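Local coordinates for AB hydrolase-1 domain-containing protein (Streptococcus mutans, PDB 4L9A), which is an alpha/beta hydrolase that probably acts as a carboxylesterase, cleaving ester bonds, at residues Glu24-Thr35 against Trp96-Phe107. Sequence-based numbering, arbitrary orientation.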
# COMPACT_ATOMS: atom_id res chain seq x y z
N GLU A 24 -8.30 -10.40 -12.31
CA GLU A 24 -8.38 -11.83 -12.01
C GLU A 24 -8.50 -12.10 -10.52
O GLU A 24 -7.73 -11.56 -9.71
CB GLU A 24 -7.16 -12.56 -12.57
CG GLU A 24 -7.15 -14.07 -12.32
CD GLU A 24 -5.91 -14.76 -12.87
OE1 GLU A 24 -5.10 -14.08 -13.55
OE2 GLU A 24 -5.73 -15.96 -12.61
N MSE A 25 -9.48 -12.93 -10.17
CA MSE A 25 -9.57 -13.49 -8.82
C MSE A 25 -8.59 -14.65 -8.74
O MSE A 25 -8.79 -15.67 -9.38
CB MSE A 25 -10.98 -14.00 -8.52
CG MSE A 25 -12.03 -12.93 -8.34
SE MSE A 25 -11.72 -11.80 -6.74
CE MSE A 25 -13.57 -11.79 -6.05
N VAL A 26 -7.52 -14.48 -7.97
CA VAL A 26 -6.54 -15.55 -7.81
C VAL A 26 -6.84 -16.35 -6.55
O VAL A 26 -7.14 -15.78 -5.50
CB VAL A 26 -5.11 -14.97 -7.71
CG1 VAL A 26 -4.09 -16.09 -7.54
CG2 VAL A 26 -4.80 -14.13 -8.93
N ASN A 27 -6.77 -17.67 -6.64
CA ASN A 27 -7.07 -18.51 -5.48
C ASN A 27 -5.95 -18.52 -4.45
O ASN A 27 -4.77 -18.59 -4.81
CB ASN A 27 -7.38 -19.94 -5.92
CG ASN A 27 -8.73 -20.04 -6.61
OD1 ASN A 27 -9.69 -19.36 -6.24
ND2 ASN A 27 -8.81 -20.91 -7.62
N THR A 28 -6.31 -18.43 -3.17
CA THR A 28 -5.33 -18.55 -2.08
C THR A 28 -5.92 -19.31 -0.90
O THR A 28 -7.12 -19.61 -0.88
CB THR A 28 -4.86 -17.17 -1.53
OG1 THR A 28 -5.85 -16.63 -0.65
CG2 THR A 28 -4.57 -16.20 -2.66
N LEU A 29 -5.09 -19.61 0.10
CA LEU A 29 -5.59 -20.23 1.32
C LEU A 29 -6.61 -19.33 2.02
O LEU A 29 -7.43 -19.83 2.80
CB LEU A 29 -4.44 -20.60 2.26
CG LEU A 29 -3.49 -21.67 1.75
CD1 LEU A 29 -2.41 -22.03 2.78
CD2 LEU A 29 -4.26 -22.90 1.37
N LEU A 30 -6.55 -18.02 1.76
CA LEU A 30 -7.50 -17.06 2.34
C LEU A 30 -8.74 -16.86 1.46
O LEU A 30 -9.56 -15.96 1.70
CB LEU A 30 -6.84 -15.70 2.57
CG LEU A 30 -5.70 -15.71 3.57
CD1 LEU A 30 -5.06 -14.31 3.66
CD2 LEU A 30 -6.22 -16.19 4.92
N GLY A 31 -8.88 -17.71 0.44
CA GLY A 31 -9.97 -17.56 -0.50
C GLY A 31 -9.53 -16.65 -1.63
O GLY A 31 -8.36 -16.25 -1.69
N PRO A 32 -10.46 -16.31 -2.54
CA PRO A 32 -10.04 -15.57 -3.73
C PRO A 32 -9.58 -14.17 -3.41
O PRO A 32 -10.11 -13.51 -2.50
CB PRO A 32 -11.32 -15.55 -4.59
CG PRO A 32 -12.11 -16.77 -4.13
CD PRO A 32 -11.84 -16.82 -2.64
N ILE A 33 -8.58 -13.71 -4.15
CA ILE A 33 -8.06 -12.36 -3.95
C ILE A 33 -8.10 -11.64 -5.28
O ILE A 33 -7.62 -12.15 -6.28
CB ILE A 33 -6.63 -12.40 -3.39
CG1 ILE A 33 -6.62 -13.09 -2.03
CG2 ILE A 33 -6.04 -10.97 -3.28
CD1 ILE A 33 -7.28 -12.26 -0.88
N TYR A 34 -8.67 -10.45 -5.30
CA TYR A 34 -8.74 -9.64 -6.51
C TYR A 34 -7.39 -9.02 -6.89
O TYR A 34 -6.73 -8.35 -6.08
CB TYR A 34 -9.78 -8.55 -6.33
CG TYR A 34 -10.00 -7.64 -7.52
CD1 TYR A 34 -10.88 -8.00 -8.53
CD2 TYR A 34 -9.37 -6.39 -7.59
CE1 TYR A 34 -11.11 -7.17 -9.60
CE2 TYR A 34 -9.60 -5.54 -8.66
CZ TYR A 34 -10.47 -5.94 -9.67
OH TYR A 34 -10.71 -5.11 -10.74
N THR A 35 -7.00 -9.25 -8.14
CA THR A 35 -5.76 -8.68 -8.66
C THR A 35 -6.00 -8.02 -10.01
O THR A 35 -6.94 -8.36 -10.72
CB THR A 35 -4.69 -9.76 -8.88
OG1 THR A 35 -5.11 -10.66 -9.90
CG2 THR A 35 -4.43 -10.56 -7.59
N TRP A 96 -1.50 -13.61 5.36
CA TRP A 96 -1.68 -12.66 4.27
C TRP A 96 -0.42 -12.62 3.40
O TRP A 96 -0.51 -12.62 2.17
CB TRP A 96 -2.06 -11.29 4.83
CG TRP A 96 -2.16 -10.16 3.85
CD1 TRP A 96 -1.61 -8.92 4.00
CD2 TRP A 96 -2.86 -10.15 2.60
NE1 TRP A 96 -1.94 -8.14 2.92
CE2 TRP A 96 -2.69 -8.87 2.04
CE3 TRP A 96 -3.61 -11.10 1.89
CZ2 TRP A 96 -3.24 -8.51 0.81
CZ3 TRP A 96 -4.14 -10.75 0.66
CH2 TRP A 96 -3.96 -9.46 0.14
N VAL A 97 0.76 -12.62 4.03
CA VAL A 97 2.01 -12.70 3.28
C VAL A 97 2.12 -13.98 2.42
O VAL A 97 2.56 -13.93 1.27
CB VAL A 97 3.24 -12.57 4.21
CG1 VAL A 97 4.54 -12.91 3.46
CG2 VAL A 97 3.33 -11.15 4.76
N ASN A 98 1.73 -15.13 2.98
CA ASN A 98 1.71 -16.38 2.21
C ASN A 98 0.75 -16.30 1.02
O ASN A 98 1.05 -16.80 -0.05
CB ASN A 98 1.41 -17.60 3.10
CG ASN A 98 2.59 -17.97 4.00
OD1 ASN A 98 3.71 -17.54 3.75
ND2 ASN A 98 2.34 -18.75 5.05
N ALA A 99 -0.39 -15.64 1.21
CA ALA A 99 -1.34 -15.49 0.11
C ALA A 99 -0.73 -14.62 -1.00
O ALA A 99 -0.83 -14.94 -2.17
CB ALA A 99 -2.64 -14.88 0.60
N ILE A 100 -0.07 -13.53 -0.61
CA ILE A 100 0.57 -12.67 -1.60
C ILE A 100 1.66 -13.41 -2.37
O ILE A 100 1.75 -13.28 -3.59
CB ILE A 100 1.12 -11.37 -0.97
CG1 ILE A 100 -0.04 -10.54 -0.42
CG2 ILE A 100 1.93 -10.57 -1.99
CD1 ILE A 100 0.39 -9.33 0.43
N LEU A 101 2.48 -14.18 -1.66
CA LEU A 101 3.52 -14.98 -2.32
C LEU A 101 2.97 -16.02 -3.31
O LEU A 101 3.60 -16.32 -4.33
CB LEU A 101 4.42 -15.66 -1.29
CG LEU A 101 5.27 -14.69 -0.47
CD1 LEU A 101 5.87 -15.43 0.72
CD2 LEU A 101 6.36 -14.06 -1.34
N MSE A 102 1.81 -16.58 -3.01
CA MSE A 102 1.14 -17.48 -3.94
C MSE A 102 0.74 -16.70 -5.18
O MSE A 102 0.84 -17.21 -6.31
CB MSE A 102 -0.13 -18.02 -3.31
CG MSE A 102 0.04 -19.28 -2.52
SE MSE A 102 -1.73 -20.10 -2.45
CE MSE A 102 -2.02 -20.34 -4.37
N ILE A 103 0.27 -15.49 -4.97
CA ILE A 103 -0.09 -14.61 -6.07
C ILE A 103 1.16 -14.30 -6.89
O ILE A 103 1.11 -14.31 -8.12
CB ILE A 103 -0.80 -13.33 -5.58
CG1 ILE A 103 -2.13 -13.70 -4.91
CG2 ILE A 103 -1.04 -12.37 -6.74
CD1 ILE A 103 -2.88 -12.54 -4.27
N PHE A 104 2.29 -14.04 -6.22
CA PHE A 104 3.53 -13.81 -6.95
C PHE A 104 3.83 -15.00 -7.87
O PHE A 104 4.17 -14.83 -9.03
CB PHE A 104 4.72 -13.58 -6.01
CG PHE A 104 4.90 -12.14 -5.57
CD1 PHE A 104 3.80 -11.31 -5.40
CD2 PHE A 104 6.17 -11.62 -5.35
CE1 PHE A 104 3.96 -9.99 -5.00
CE2 PHE A 104 6.34 -10.30 -4.95
CZ PHE A 104 5.23 -9.48 -4.77
N GLU A 105 3.71 -16.21 -7.32
CA GLU A 105 4.05 -17.43 -8.08
C GLU A 105 3.09 -17.68 -9.23
O GLU A 105 3.41 -18.41 -10.17
CB GLU A 105 4.10 -18.65 -7.16
CG GLU A 105 5.11 -18.54 -6.02
CD GLU A 105 6.50 -18.16 -6.50
OE1 GLU A 105 7.05 -18.89 -7.36
OE2 GLU A 105 7.04 -17.13 -6.03
N HIS A 106 1.91 -17.08 -9.16
CA HIS A 106 0.90 -17.23 -10.19
C HIS A 106 1.28 -16.53 -11.49
O HIS A 106 0.82 -16.91 -12.56
CB HIS A 106 -0.43 -16.68 -9.67
CG HIS A 106 -1.60 -16.93 -10.57
ND1 HIS A 106 -2.17 -18.18 -10.73
CD2 HIS A 106 -2.34 -16.09 -11.34
CE1 HIS A 106 -3.20 -18.09 -11.56
NE2 HIS A 106 -3.32 -16.83 -11.94
N PHE A 107 2.14 -15.51 -11.40
CA PHE A 107 2.53 -14.74 -12.59
C PHE A 107 4.00 -14.90 -12.99
O PHE A 107 4.79 -15.44 -12.22
CB PHE A 107 2.20 -13.26 -12.42
CG PHE A 107 0.74 -12.98 -12.24
CD1 PHE A 107 -0.12 -13.01 -13.32
CD2 PHE A 107 0.22 -12.70 -10.99
CE1 PHE A 107 -1.48 -12.75 -13.17
CE2 PHE A 107 -1.13 -12.45 -10.82
CZ PHE A 107 -1.99 -12.48 -11.92
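Ile103 of helix 96-106 brings the end of its side chain to the hairpin formed by strands 24-26 and 33-35. From CB its two branches part. Ile103 CG2 meets Thr35 CG2 tip to tip at 3.9 Å. CG1 takes the other course, anti to the carbonyl carbon (chi1 -64°), and Ile103 CG1 lies alongside both Val26 CG1 and Thr28 CG2. The extended chain then carries Ile103 CD1 to Ile33 CG2, 3.7 Å away, where the two isoleucines cross at about a right angle.

Toward the helix start, the hairpin turn takes over. Thr28 CA lies 5.5 Å from Ala99 CA, the small alanine side chain letting the turn come near. Thr28 OG1 accepts from Leu30 N as an ST turn and donates to Gly31 O, so the type I turn is braced from within. Leu30 CD1 touches the edge of the Trp96 ring at CE3, and Ile33 CD1 reaches Trp96 CZ3 at 3.8 Å.

Farther along the segment, His106 NE2 donates to Glu24 OE2 at 2.6 Å. The bond is short but bent (142°), made on the syn side and well out of the carboxylate plane. An extended Glu24 chain carries the carboxylate to the ring. Val26 CG1 sits over one face of the His106 ring in a CH-pi contact, 4.2 Å from its centroid. Phe107 CZ lies 3.9 Å from Glu24 OE1, and the Phe107 ring stacks on His37.

On its inner side, the helix packs on strands 71-75 and 43-47. The arrangement is the N-terminal edge hairpin of an alpha/beta hydrolase sheet, packed against a helix that flanks the sheet.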